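Local coordinates for uncharacterized protein (Enterococcus faecalis, PDB 3D3Y) that is of unknown function but belongs to the peptidase M16 family and may bind a metal ion, at residues L14-T19 with A212-L217; T39-T44 with A181-A186; P120-G125 with A190-M195; Y272-V277 with Q404-R409; M292-K297 with L330-T335. All coordinates share one frame; numbering follows the deposited sequence.

Contact 1: residues L14-T19 with A212-L217; sequences LHVIPT and AELVPL
Val16 meets Leu214 and Leu14 meets Val215, two aliphatic pairs that join strand 14-18 to helix 211-219. Val16 straddles the end of Leu214: its CG2 comes to 3.9 Å from Leu214 CD1 and its CG1 to 4.0 Å from the same methyl. Two residues earlier on the strand, Leu14 reaches Val215 with CD2, which lies 4.1 Å from Val215 CG2 and also brushes the carbonyl oxygen of Leu214. This is the helix-on-sheet packing of an alpha/beta sandwich layer, as in the M16 peptidase fold: the helix runs nearly antiparallel to the strand, at 155°, and the axes of the two short segments approach to 9.7 Å. Leu14 and Val16, two residues apart, both point from the strand toward the helix, and Leu214 also packs on Val205 of strand 200-207, next to 12-18 in the sheet. His15 and Ile17 project from the other side of the sheet and meet helix 368-380. Polar bonds of the strand include backbone bonds of Leu14 to Val6 and of Val16 to Met4, and one from His15 NE2 to Asp202 OD1; the His15 ring stacks with Phe204.

Contact 2: residues T39-T44 with A181-A186; sequences TITKRT and AEETAA
Lys42 and Glu183 form a salt bridge between the first turn of helix 40-52 and the short link between helices 177-182 and 185-198. The lysine leaves its helix with CG anti to the carbonyl carbon (chi1 -77°), CB leading to a CG that already lies beside the carboxylate, 3.3 Å from Glu183 OE2. CD stays a little farther off, 3.9 Å from Glu183 OE1, and rests against Tyr191. At CE the chain returns to the carboxylate, 3.3 Å from Glu183 OE1, and the final bend at chi4, 79°, swings the ammonium over to Glu183 OE2. There NZ bonds at 2.8 Å, using the syn lone pair of that oxygen. NZ is also bonded to the backbone oxygen of Glu38, and Glu183 OE1 is taken by the hydroxyl of Ser187, so both carboxylate oxygens of this buried glutamate have partners. With the ammonium so close, the carboxylate is probably ionised. Beside the bridge, Thr41 CG2 comes only to 4.5 Å of Glu183 CG, a loose approach. The pair joins helix 40-52 to the link before helix 185-198, to which Ser187 belongs, while Thr41 leans on Ala179 and Leu180 of helix 177-182 and Arg43 reaches strand 85-95 at His86 and Phe88.

Contact 3: residues P120-G125 with A190-M195; sequences PNIQAG and AYYQKM
Pro120 lies over one face of the Tyr192 ring, and this is the tight part of the contact. Its CG stands 3.8 Å from the ring centroid and 22° off the normal, a CH-pi interaction displaced toward the rim that carries the hydroxyl. The shortest carbon approach is 3.5 Å, from Pro120 CG to Tyr192 CZ, and Pro120 CD continues past the rim to lie 3.4 Å from Tyr192 OH. At the base of the ring, Ile122 CD1 comes in obliquely, 3.7 Å from Tyr192 CD2. The ring extends to both residues because CG is anti to the backbone N (chi1 162°), which carries it from helix 185-198 toward the 120-125 loop. Its hydroxyl is hydrogen-bonded to the backbone oxygen of Ile117, at the end of helix 105-118, so the buried hydroxyl is satisfied.

The other side of the contact is loose. Gly125 and Gln193 are exposed and approach each other without closing to contact distance, and Gln193 NE2 bonds back to Ala189 O in its own helix. Internal to 120-125, the exposed Gln123 donates from NE2 to OD1 of the buried Asn121 at 2.7 Å, almost within its own amide plane; Asn121 is also the centre of an inverse gamma turn. The segment 120-125 thus leads from helix 105-118 into the small hairpin of strands 122-123 and 126-127, and is packed there against helix 185-198, from which Tyr191 and Met195 reach helix 40-52.

Contact 4: residues Y272-V277 with Q404-R409; sequences YFALQV and QEVAKR
Two helices of the C-terminal alpha/beta half meet here, the start of 272-284 and the end of 400-409, the latter leading directly into strand 411-421. Val406 carries its side of the contact, and its two methyls divide the work. CG2 touches the methyl of Ala274, 3.6 Å from Ala274 CB, and lies 3.8 Å from Leu275 N. CG1, anti to the backbone N (chi1 165°), turns instead to Leu275, whose CD1 it meets at 3.7 Å; it also passes 4.0 Å from Leu275 CA. The leucine and valine side chains cross at about a right angle. Because the small Ala274 faces Val406, the backbones can come close, with Leu275 CA and Val406 CA 6.1 Å apart. All three residues are buried and the join is purely apolar. Toward the surface, Arg409 NE bonds to Glu405 OE2 at 3.0 Å, a salt bridge one turn long within helix 400-409 that uses the anti lone pair of the oxygen. Beyond the contact, Leu275 continues onto Ile308 of strand 303-309, Val277 rests on helix 347-364, Phe273 packs on helix 388-397 with its ring edge-to-face with Trp391, and Gln404 and Ala407 bond to Arg341 at the end of helix 326-341.

Contact 5: residues M292-K297 with L330-T335; sequences MNVREK and LRLIST
Val294 meets Leu332 with both of its methyls, in an apolar helix-to-helix contact within the alpha/beta fold of the C-terminal half. CG2 lies 4.0 Å from Leu332 CB, close to the helix backbone, while CG1 reaches farther out to Leu332 CD1 at 4.2 Å. The two side chains lie at a slant to each other. CG2 also skirts the next residue, 4.4 Å from Ile333 N and 4.5 Å from Ile333 CG1, so the valine sits against the surface of helix 326-341 where Leu332 and Ile333 leave it. Val294 has CG1 anti to the backbone N (chi1 -170°), which leaves CG2 to take the inner position.

Around this patch, Val329, one turn before Ile333 on the same helix, and Ala301 also touch Val294, whereas Leu332 is flanked by Glu298 and Leu300 of the loop that follows helix 289-295. Ile333 turns toward the sheet, packing on Leu259 and Tyr261 of strand 255-262, and meets Leu290 of helix 289-295. The backbone of Val294 is bonded to Leu300, and the helix widens into a pi-type turn at 292-295 before Glu296 departs from helical geometry. On helix 326-341, Thr335 OG1 folds back to Arg331 O at 3.0 Å; it approaches from above the carbonyl plane, on the face opposite Thr335 N, which bonds to that same oxygen.

Overall arrangement
The five contacts fall into two groups. Contacts 1, 2 and 3 belong to the N-terminal half, contacts 4 and 5 to the C-terminal half, and contacts 1 and 5 lie on opposite sides of the chain's centre, their own centres 53 Å apart. Contacts 2 and 3 share helix 185-198 and touch, their centres 12 Å apart, with Arg43 NH1 of helix 40-52 probably hydrogen-bonded to Tyr191 OH at 2.9 Å. Contact 1 stands apart from them, its nearest atoms about 15 Å from each. Contacts 4 and 5 have centres 19 Å apart and use helices 272-284 and 289-295, which are consecutive in the chain. None of the five includes a bound metal or ligand.

Contact 1: residues L14-T19 with A212-L217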
# COMPACT_ATOMS: atom_id res chain seq x y z
N LEU A 14 -9.59 -14.49 13.81
CA LEU A 14 -9.79 -15.24 12.58
C LEU A 14 -11.08 -14.76 11.94
O LEU A 14 -12.10 -14.55 12.63
CB LEU A 14 -9.86 -16.75 12.87
CG LEU A 14 -10.30 -17.73 11.76
CD1 LEU A 14 -9.36 -17.73 10.53
CD2 LEU A 14 -10.39 -19.13 12.31
N HIS A 15 -11.05 -14.59 10.63
CA HIS A 15 -12.22 -14.13 9.88
C HIS A 15 -12.41 -15.05 8.70
O HIS A 15 -11.53 -15.15 7.83
CB HIS A 15 -12.03 -12.68 9.39
CG HIS A 15 -11.47 -11.76 10.43
ND1 HIS A 15 -12.27 -11.11 11.34
CD2 HIS A 15 -10.20 -11.41 10.72
CE1 HIS A 15 -11.51 -10.38 12.15
NE2 HIS A 15 -10.25 -10.55 11.79
N VAL A 16 -13.55 -15.71 8.67
CA VAL A 16 -13.88 -16.67 7.62
C VAL A 16 -14.96 -16.05 6.73
O VAL A 16 -16.01 -15.63 7.22
CB VAL A 16 -14.38 -18.00 8.23
CG1 VAL A 16 -14.83 -18.98 7.14
CG2 VAL A 16 -13.31 -18.62 9.16
N ILE A 17 -14.67 -15.96 5.42
CA ILE A 17 -15.56 -15.38 4.43
C ILE A 17 -15.99 -16.49 3.46
O ILE A 17 -15.29 -16.80 2.47
CB ILE A 17 -14.95 -14.15 3.67
CG1 ILE A 17 -14.47 -13.06 4.63
CG2 ILE A 17 -16.02 -13.49 2.75
CD1 ILE A 17 -13.10 -13.24 5.13
N PRO A 18 -17.15 -17.14 3.76
CA PRO A 18 -17.66 -18.22 2.93
C PRO A 18 -18.17 -17.68 1.61
O PRO A 18 -18.83 -16.64 1.59
CB PRO A 18 -18.86 -18.78 3.74
CG PRO A 18 -18.72 -18.19 5.09
CD PRO A 18 -18.03 -16.87 4.90
N THR A 19 -17.87 -18.38 0.53
CA THR A 19 -18.34 -18.00 -0.79
C THR A 19 -18.20 -19.20 -1.71
O THR A 19 -17.34 -20.04 -1.50
CB THR A 19 -17.54 -16.80 -1.35
OG1 THR A 19 -17.97 -16.55 -2.68
CG2 THR A 19 -16.00 -17.06 -1.34
N ALA A 212 -16.66 -23.93 11.25
CA ALA A 212 -16.49 -25.09 12.11
C ALA A 212 -15.21 -25.91 11.85
O ALA A 212 -14.53 -26.30 12.79
CB ALA A 212 -17.73 -25.99 12.07
N GLU A 213 -14.88 -26.16 10.58
CA GLU A 213 -13.62 -26.85 10.29
C GLU A 213 -12.40 -26.00 10.63
O GLU A 213 -11.43 -26.51 11.21
CB GLU A 213 -13.52 -27.30 8.82
CG GLU A 213 -12.19 -28.07 8.55
CD GLU A 213 -12.06 -28.62 7.14
OE1 GLU A 213 -11.18 -29.50 6.93
OE2 GLU A 213 -12.82 -28.17 6.24
N LEU A 214 -12.44 -24.70 10.30
CA LEU A 214 -11.25 -23.84 10.38
C LEU A 214 -10.82 -23.46 11.80
O LEU A 214 -9.63 -23.33 12.08
CB LEU A 214 -11.45 -22.57 9.55
CG LEU A 214 -11.26 -22.77 8.03
CD1 LEU A 214 -11.91 -21.65 7.24
CD2 LEU A 214 -9.76 -22.88 7.69
N VAL A 215 -11.78 -23.27 12.70
CA VAL A 215 -11.42 -22.79 14.02
C VAL A 215 -10.45 -23.75 14.71
O VAL A 215 -9.41 -23.32 15.18
CB VAL A 215 -12.67 -22.42 14.88
CG1 VAL A 215 -12.27 -22.08 16.29
CG2 VAL A 215 -13.35 -21.21 14.26
N PRO A 216 -10.77 -25.07 14.75
CA PRO A 216 -9.81 -26.02 15.33
C PRO A 216 -8.44 -25.97 14.67
O PRO A 216 -7.42 -25.94 15.37
CB PRO A 216 -10.46 -27.38 15.09
CG PRO A 216 -11.91 -27.09 14.92
CD PRO A 216 -12.02 -25.73 14.31
N LEU A 217 -8.39 -25.91 13.33
CA LEU A 217 -7.09 -25.84 12.64
C LEU A 217 -6.28 -24.64 13.13
O LEU A 217 -5.12 -24.80 13.56
CB LEU A 217 -7.24 -25.80 11.11
CG LEU A 217 -8.03 -26.97 10.51
CD1 LEU A 217 -8.10 -26.85 8.99
CD2 LEU A 217 -7.44 -28.31 10.94

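Contact 2: residues T39-T44 with A181-A186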
# COMPACT_ATOMS: atom_id res chain seq x y z
N THR A 39 11.40 -0.02 12.63
CA THR A 39 11.05 -1.39 12.23
C THR A 39 10.61 -1.57 10.77
O THR A 39 10.38 -2.68 10.35
CB THR A 39 9.93 -2.00 13.09
OG1 THR A 39 8.71 -1.28 12.86
CG2 THR A 39 10.31 -2.00 14.62
N ILE A 40 10.50 -0.50 10.00
CA ILE A 40 10.03 -0.63 8.59
C ILE A 40 10.95 -1.51 7.76
O ILE A 40 10.50 -2.43 7.07
CB ILE A 40 9.84 0.75 7.93
CG1 ILE A 40 8.59 1.44 8.50
CG2 ILE A 40 9.68 0.65 6.39
CD1 ILE A 40 8.55 2.99 8.25
N THR A 41 12.24 -1.20 7.77
CA THR A 41 13.21 -1.95 7.00
C THR A 41 13.37 -3.37 7.57
O THR A 41 13.55 -4.34 6.81
CB THR A 41 14.62 -1.25 7.00
OG1 THR A 41 14.50 0.05 6.41
CG2 THR A 41 15.63 -2.09 6.20
N LYS A 42 13.27 -3.50 8.89
CA LYS A 42 13.31 -4.82 9.53
C LYS A 42 12.14 -5.68 9.03
O LYS A 42 12.34 -6.83 8.64
CB LYS A 42 13.24 -4.68 11.05
CG LYS A 42 14.57 -4.24 11.68
CD LYS A 42 14.41 -4.04 13.16
CE LYS A 42 15.73 -3.62 13.82
NZ LYS A 42 15.89 -2.16 13.54
N ARG A 43 10.94 -5.12 9.05
CA ARG A 43 9.77 -5.85 8.53
C ARG A 43 9.95 -6.22 7.07
O ARG A 43 9.64 -7.35 6.65
CB ARG A 43 8.49 -5.02 8.73
CG ARG A 43 8.13 -4.93 10.20
CD ARG A 43 7.07 -3.88 10.51
NE ARG A 43 5.68 -4.23 10.11
CZ ARG A 43 4.87 -5.04 10.79
NH1 ARG A 43 5.31 -5.70 11.86
NH2 ARG A 43 3.62 -5.24 10.36
N THR A 44 10.39 -5.28 6.26
CA THR A 44 10.64 -5.57 4.83
C THR A 44 11.61 -6.73 4.60
O THR A 44 11.32 -7.63 3.79
CB THR A 44 11.13 -4.30 4.09
OG1 THR A 44 10.17 -3.28 4.30
CG2 THR A 44 11.31 -4.52 2.57
N ALA A 181 21.63 -1.22 5.80
CA ALA A 181 23.06 -1.47 5.98
C ALA A 181 23.41 -2.00 7.37
O ALA A 181 24.32 -2.83 7.51
CB ALA A 181 23.88 -0.21 5.70
N GLU A 182 22.72 -1.47 8.38
CA GLU A 182 23.01 -1.78 9.78
C GLU A 182 22.34 -3.06 10.27
O GLU A 182 22.70 -3.58 11.33
CB GLU A 182 22.58 -0.62 10.68
CG GLU A 182 23.37 0.66 10.39
CD GLU A 182 23.46 1.60 11.61
OE1 GLU A 182 22.52 1.59 12.45
OE2 GLU A 182 24.47 2.35 11.71
N GLU A 183 21.38 -3.57 9.49
CA GLU A 183 20.63 -4.76 9.89
C GLU A 183 21.44 -6.05 9.73
O GLU A 183 22.24 -6.19 8.80
CB GLU A 183 19.30 -4.84 9.14
CG GLU A 183 18.33 -3.70 9.39
CD GLU A 183 17.87 -3.57 10.84
OE1 GLU A 183 17.98 -4.53 11.64
OE2 GLU A 183 17.37 -2.49 11.17
N THR A 184 21.26 -6.97 10.68
CA THR A 184 22.05 -8.21 10.72
C THR A 184 21.15 -9.40 11.03
O THR A 184 19.97 -9.23 11.35
CB THR A 184 23.15 -8.18 11.81
OG1 THR A 184 22.54 -8.00 13.11
CG2 THR A 184 24.20 -7.05 11.54
N ALA A 185 21.75 -10.59 10.94
CA ALA A 185 21.05 -11.85 11.22
C ALA A 185 20.49 -11.87 12.62
O ALA A 185 19.38 -12.37 12.83
CB ALA A 185 21.99 -13.04 10.98
N ALA A 186 21.22 -11.30 13.57
CA ALA A 186 20.76 -11.14 14.97
C ALA A 186 19.62 -10.13 15.13
O ALA A 186 18.64 -10.44 15.78
CB ALA A 186 21.93 -10.77 15.88

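Contact 3: residues P120-G125 with A190-M195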
# COMPACT_ATOMS: atom_id res chain seq x y z
N PRO A 120 10.77 -20.41 11.74
CA PRO A 120 11.61 -19.78 10.73
C PRO A 120 13.03 -20.34 10.83
O PRO A 120 13.35 -21.05 11.80
CB PRO A 120 11.59 -18.32 11.15
CG PRO A 120 11.42 -18.36 12.63
CD PRO A 120 10.39 -19.43 12.80
N ASN A 121 13.86 -19.99 9.86
CA ASN A 121 15.19 -20.55 9.75
C ASN A 121 16.17 -19.78 10.66
O ASN A 121 17.06 -19.08 10.19
CB ASN A 121 15.63 -20.53 8.28
CG ASN A 121 16.84 -21.42 8.03
OD1 ASN A 121 17.30 -22.14 8.92
ND2 ASN A 121 17.37 -21.37 6.79
N ILE A 122 15.94 -19.91 11.96
CA ILE A 122 16.77 -19.25 12.96
C ILE A 122 17.47 -20.32 13.76
O ILE A 122 16.82 -21.32 14.17
CB ILE A 122 15.90 -18.34 13.91
CG1 ILE A 122 15.13 -17.27 13.10
CG2 ILE A 122 16.77 -17.75 15.07
CD1 ILE A 122 14.23 -16.40 13.93
N GLN A 123 18.78 -20.14 13.97
CA GLN A 123 19.57 -21.03 14.82
C GLN A 123 20.25 -20.25 15.91
O GLN A 123 20.96 -19.27 15.63
CB GLN A 123 20.64 -21.80 14.04
CG GLN A 123 20.07 -22.88 13.14
CD GLN A 123 19.68 -22.30 11.82
OE1 GLN A 123 20.28 -21.31 11.38
NE2 GLN A 123 18.67 -22.89 11.18
N ALA A 124 20.07 -20.69 17.15
CA ALA A 124 20.63 -19.99 18.33
C ALA A 124 20.53 -18.47 18.18
O ALA A 124 21.52 -17.73 18.28
CB ALA A 124 22.05 -20.44 18.62
N GLY A 125 19.30 -18.01 17.94
CA GLY A 125 18.96 -16.59 17.90
C GLY A 125 19.36 -15.75 16.72
O GLY A 125 19.23 -14.52 16.78
N ALA A 190 15.92 -11.09 16.42
CA ALA A 190 15.32 -10.36 17.53
C ALA A 190 14.00 -9.71 17.10
O ALA A 190 12.99 -9.77 17.83
CB ALA A 190 16.30 -9.32 18.11
N TYR A 191 14.00 -9.09 15.92
CA TYR A 191 12.79 -8.42 15.45
C TYR A 191 11.66 -9.45 15.21
O TYR A 191 10.51 -9.23 15.64
CB TYR A 191 13.02 -7.50 14.21
CG TYR A 191 11.68 -6.92 13.87
CD1 TYR A 191 11.07 -6.02 14.77
CD2 TYR A 191 10.94 -7.37 12.76
CE1 TYR A 191 9.79 -5.55 14.57
CE2 TYR A 191 9.63 -6.89 12.52
CZ TYR A 191 9.09 -5.97 13.44
OH TYR A 191 7.83 -5.48 13.27
N TYR A 192 11.97 -10.55 14.53
CA TYR A 192 10.99 -11.64 14.37
C TYR A 192 10.25 -11.94 15.69
O TYR A 192 9.01 -12.02 15.73
CB TYR A 192 11.67 -12.92 13.86
CG TYR A 192 10.82 -14.15 14.09
CD1 TYR A 192 9.74 -14.45 13.23
CD2 TYR A 192 11.08 -15.01 15.18
CE1 TYR A 192 8.94 -15.59 13.45
CE2 TYR A 192 10.30 -16.13 15.40
CZ TYR A 192 9.23 -16.42 14.52
OH TYR A 192 8.45 -17.53 14.78
N GLN A 193 11.00 -12.08 16.76
CA GLN A 193 10.40 -12.43 18.06
C GLN A 193 9.47 -11.34 18.56
O GLN A 193 8.43 -11.63 19.14
CB GLN A 193 11.49 -12.70 19.09
CG GLN A 193 12.02 -14.11 18.95
CD GLN A 193 13.33 -14.31 19.67
OE1 GLN A 193 13.37 -14.41 20.91
NE2 GLN A 193 14.42 -14.39 18.89
N LYS A 194 9.86 -10.09 18.36
CA LYS A 194 9.04 -8.94 18.78
C LYS A 194 7.75 -8.80 17.93
O LYS A 194 6.67 -8.65 18.48
CB LYS A 194 9.87 -7.63 18.75
CG LYS A 194 9.06 -6.39 19.13
CD LYS A 194 9.81 -5.05 18.92
CE LYS A 194 9.24 -3.97 19.85
NZ LYS A 194 9.58 -4.18 21.29
N MSE A 195 7.87 -8.90 16.60
CA MSE A 195 6.68 -8.93 15.74
C MSE A 195 5.71 -10.05 16.16
O MSE A 195 4.52 -9.80 16.34
CB MSE A 195 7.03 -9.07 14.27
CG MSE A 195 5.76 -8.95 13.39
SE MSE A 195 6.13 -9.11 11.52
CE MSE A 195 6.16 -11.02 11.45

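Contact 4: residues Y272-V277 with Q404-R409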
# COMPACT_ATOMS: atom_id res chain seq x y z
N TYR A 272 -14.98 12.62 0.63
CA TYR A 272 -14.22 11.49 0.03
C TYR A 272 -14.55 11.32 -1.45
O TYR A 272 -13.64 11.24 -2.28
CB TYR A 272 -14.46 10.19 0.79
CG TYR A 272 -13.73 9.00 0.17
CD1 TYR A 272 -12.38 8.76 0.43
CD2 TYR A 272 -14.40 8.13 -0.69
CE1 TYR A 272 -11.70 7.64 -0.16
CE2 TYR A 272 -13.76 7.04 -1.28
CZ TYR A 272 -12.41 6.81 -1.02
OH TYR A 272 -11.84 5.71 -1.59
N PHE A 273 -15.83 11.18 -1.80
CA PHE A 273 -16.19 10.95 -3.21
C PHE A 273 -15.91 12.16 -4.12
O PHE A 273 -15.38 12.01 -5.23
CB PHE A 273 -17.65 10.45 -3.34
CG PHE A 273 -17.81 9.06 -2.85
CD1 PHE A 273 -17.59 7.98 -3.72
CD2 PHE A 273 -18.12 8.80 -1.51
CE1 PHE A 273 -17.68 6.68 -3.26
CE2 PHE A 273 -18.20 7.49 -1.04
CZ PHE A 273 -17.99 6.44 -1.91
N ALA A 274 -16.26 13.35 -3.61
CA ALA A 274 -15.91 14.62 -4.29
C ALA A 274 -14.41 14.70 -4.62
O ALA A 274 -14.02 15.20 -5.67
CB ALA A 274 -16.33 15.81 -3.39
N LEU A 275 -13.58 14.19 -3.71
CA LEU A 275 -12.11 14.21 -3.92
C LEU A 275 -11.71 13.25 -5.04
O LEU A 275 -10.86 13.56 -5.88
CB LEU A 275 -11.38 13.90 -2.62
CG LEU A 275 -9.86 13.67 -2.74
CD1 LEU A 275 -9.20 15.01 -3.06
CD2 LEU A 275 -9.33 13.11 -1.40
N GLN A 276 -12.37 12.09 -5.08
CA GLN A 276 -12.13 11.11 -6.14
C GLN A 276 -12.33 11.81 -7.51
O GLN A 276 -11.50 11.69 -8.41
CB GLN A 276 -13.10 9.93 -5.99
CG GLN A 276 -12.91 9.08 -4.72
CD GLN A 276 -11.60 8.30 -4.76
OE1 GLN A 276 -11.07 8.00 -5.85
NE2 GLN A 276 -11.06 7.99 -3.60
N VAL A 277 -13.42 12.54 -7.63
CA VAL A 277 -13.78 13.20 -8.87
C VAL A 277 -12.86 14.40 -9.10
O VAL A 277 -12.35 14.57 -10.22
CB VAL A 277 -15.29 13.59 -8.91
CG1 VAL A 277 -15.64 14.37 -10.22
CG2 VAL A 277 -16.17 12.33 -8.78
N GLN A 404 -15.55 22.10 -6.26
CA GLN A 404 -15.00 23.43 -5.98
C GLN A 404 -14.57 23.52 -4.51
O GLN A 404 -13.51 24.08 -4.19
CB GLN A 404 -16.03 24.55 -6.23
CG GLN A 404 -16.47 24.76 -7.67
CD GLN A 404 -17.52 25.86 -7.77
OE1 GLN A 404 -18.72 25.57 -7.85
NE2 GLN A 404 -17.08 27.11 -7.77
N GLU A 405 -15.42 22.99 -3.63
CA GLU A 405 -15.06 22.95 -2.19
C GLU A 405 -13.77 22.11 -1.90
O GLU A 405 -12.91 22.54 -1.12
CB GLU A 405 -16.26 22.48 -1.34
CG GLU A 405 -16.01 22.38 0.16
CD GLU A 405 -15.60 23.71 0.79
OE1 GLU A 405 -15.99 24.79 0.26
OE2 GLU A 405 -14.89 23.66 1.83
N VAL A 406 -13.65 20.93 -2.50
CA VAL A 406 -12.43 20.12 -2.39
C VAL A 406 -11.24 20.97 -2.87
O VAL A 406 -10.20 21.06 -2.21
CB VAL A 406 -12.55 18.79 -3.21
CG1 VAL A 406 -11.18 18.11 -3.43
CG2 VAL A 406 -13.53 17.84 -2.51
N ALA A 407 -11.42 21.64 -4.01
CA ALA A 407 -10.33 22.47 -4.59
C ALA A 407 -9.93 23.62 -3.65
O ALA A 407 -8.73 23.95 -3.51
CB ALA A 407 -10.75 23.01 -5.94
N LYS A 408 -10.92 24.23 -2.99
CA LYS A 408 -10.64 25.31 -2.03
C LYS A 408 -9.95 24.80 -0.77
O LYS A 408 -9.15 25.52 -0.17
CB LYS A 408 -11.91 26.09 -1.68
CG LYS A 408 -12.41 27.01 -2.81
CD LYS A 408 -13.83 27.54 -2.52
CE LYS A 408 -14.35 28.34 -3.71
NZ LYS A 408 -15.83 28.59 -3.56
N ARG A 409 -10.27 23.58 -0.35
CA ARG A 409 -9.64 22.97 0.84
C ARG A 409 -8.18 22.62 0.64
O ARG A 409 -7.40 22.62 1.58
CB ARG A 409 -10.38 21.70 1.22
CG ARG A 409 -11.66 21.99 1.92
CD ARG A 409 -12.47 20.73 2.16
NE ARG A 409 -13.76 21.08 2.76
CZ ARG A 409 -14.25 20.54 3.88
NH1 ARG A 409 -13.55 19.60 4.52
NH2 ARG A 409 -15.43 20.94 4.33

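Contact 5: residues M292-K297 with L330-T335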
# COMPACT_ATOMS: atom_id res chain seq x y z
N MSE A 292 -4.33 18.07 -20.26
CA MSE A 292 -4.76 18.86 -21.41
C MSE A 292 -4.12 20.23 -21.56
O MSE A 292 -4.01 20.74 -22.66
CB MSE A 292 -6.30 19.00 -21.42
CG MSE A 292 -7.04 17.65 -21.53
SE MSE A 292 -6.51 16.73 -23.21
CE MSE A 292 -6.96 18.11 -24.50
N ASN A 293 -3.68 20.84 -20.47
CA ASN A 293 -3.19 22.22 -20.53
C ASN A 293 -1.71 22.40 -20.28
O ASN A 293 -1.09 23.29 -20.86
CB ASN A 293 -3.99 23.10 -19.56
CG ASN A 293 -5.40 23.32 -20.04
OD1 ASN A 293 -5.63 24.16 -20.90
ND2 ASN A 293 -6.34 22.54 -19.53
N VAL A 294 -1.12 21.57 -19.43
CA VAL A 294 0.32 21.68 -19.19
C VAL A 294 1.08 20.74 -20.14
O VAL A 294 2.04 21.14 -20.77
CB VAL A 294 0.73 21.38 -17.73
CG1 VAL A 294 2.22 21.77 -17.52
CG2 VAL A 294 -0.18 22.10 -16.74
N ARG A 295 0.63 19.50 -20.26
CA ARG A 295 1.27 18.57 -21.19
C ARG A 295 0.92 18.87 -22.65
O ARG A 295 1.79 19.14 -23.47
CB ARG A 295 0.89 17.14 -20.82
CG ARG A 295 1.53 16.10 -21.73
CD ARG A 295 1.04 14.73 -21.33
NE ARG A 295 1.64 13.70 -22.19
CZ ARG A 295 1.96 12.48 -21.77
NH1 ARG A 295 1.76 12.11 -20.49
NH2 ARG A 295 2.50 11.63 -22.62
N GLU A 296 -0.37 18.77 -22.99
CA GLU A 296 -0.84 19.20 -24.29
C GLU A 296 -0.94 20.72 -24.25
O GLU A 296 -0.77 21.34 -23.18
CB GLU A 296 -2.22 18.60 -24.61
CG GLU A 296 -2.30 17.07 -24.41
CD GLU A 296 -1.75 16.27 -25.59
OE1 GLU A 296 -1.60 16.84 -26.68
OE2 GLU A 296 -1.48 15.05 -25.45
N LYS A 297 -1.18 21.32 -25.40
CA LYS A 297 -1.36 22.76 -25.54
C LYS A 297 -0.09 23.56 -25.26
O LYS A 297 0.53 24.04 -26.21
CB LYS A 297 -2.58 23.24 -24.74
CG LYS A 297 -3.87 22.55 -25.20
CD LYS A 297 -5.11 23.27 -24.75
CE LYS A 297 -6.29 22.32 -24.63
NZ LYS A 297 -7.24 22.84 -23.58
N LEU A 330 4.89 25.74 -12.68
CA LEU A 330 4.18 25.96 -11.41
C LEU A 330 3.01 26.92 -11.59
O LEU A 330 1.95 26.70 -11.01
CB LEU A 330 5.13 26.48 -10.34
CG LEU A 330 6.23 25.56 -9.84
CD1 LEU A 330 7.11 26.39 -8.91
CD2 LEU A 330 5.57 24.37 -9.12
N ARG A 331 3.21 27.98 -12.38
CA ARG A 331 2.12 28.95 -12.66
C ARG A 331 0.95 28.28 -13.43
O ARG A 331 -0.22 28.51 -13.11
CB ARG A 331 2.64 30.19 -13.40
CG ARG A 331 3.64 31.03 -12.55
CD ARG A 331 4.07 32.37 -13.25
NE ARG A 331 5.04 32.20 -14.34
CZ ARG A 331 6.37 32.28 -14.23
NH1 ARG A 331 6.96 32.52 -13.06
NH2 ARG A 331 7.14 32.10 -15.30
N LEU A 332 1.28 27.45 -14.41
CA LEU A 332 0.24 26.76 -15.18
C LEU A 332 -0.61 25.82 -14.30
O LEU A 332 -1.82 25.79 -14.43
CB LEU A 332 0.85 25.96 -16.34
CG LEU A 332 1.47 26.75 -17.50
CD1 LEU A 332 2.27 25.85 -18.48
CD2 LEU A 332 0.41 27.56 -18.25
N ILE A 333 0.06 25.04 -13.45
CA ILE A 333 -0.62 24.14 -12.50
C ILE A 333 -1.55 24.92 -11.55
O ILE A 333 -2.72 24.53 -11.33
CB ILE A 333 0.40 23.38 -11.64
CG1 ILE A 333 1.16 22.35 -12.49
CG2 ILE A 333 -0.30 22.67 -10.43
CD1 ILE A 333 2.43 21.80 -11.76
N SER A 334 -1.03 26.02 -11.01
CA SER A 334 -1.82 26.91 -10.15
C SER A 334 -3.05 27.47 -10.87
O SER A 334 -4.17 27.53 -10.30
CB SER A 334 -0.95 28.09 -9.67
OG SER A 334 -1.77 29.05 -9.01
N THR A 335 -2.86 27.84 -12.13
CA THR A 335 -3.99 28.33 -12.95
C THR A 335 -5.10 27.31 -13.10
O THR A 335 -6.29 27.64 -12.94
CB THR A 335 -3.50 28.80 -14.31
OG1 THR A 335 -2.64 29.92 -14.09
CG2 THR A 335 -4.68 29.26 -15.18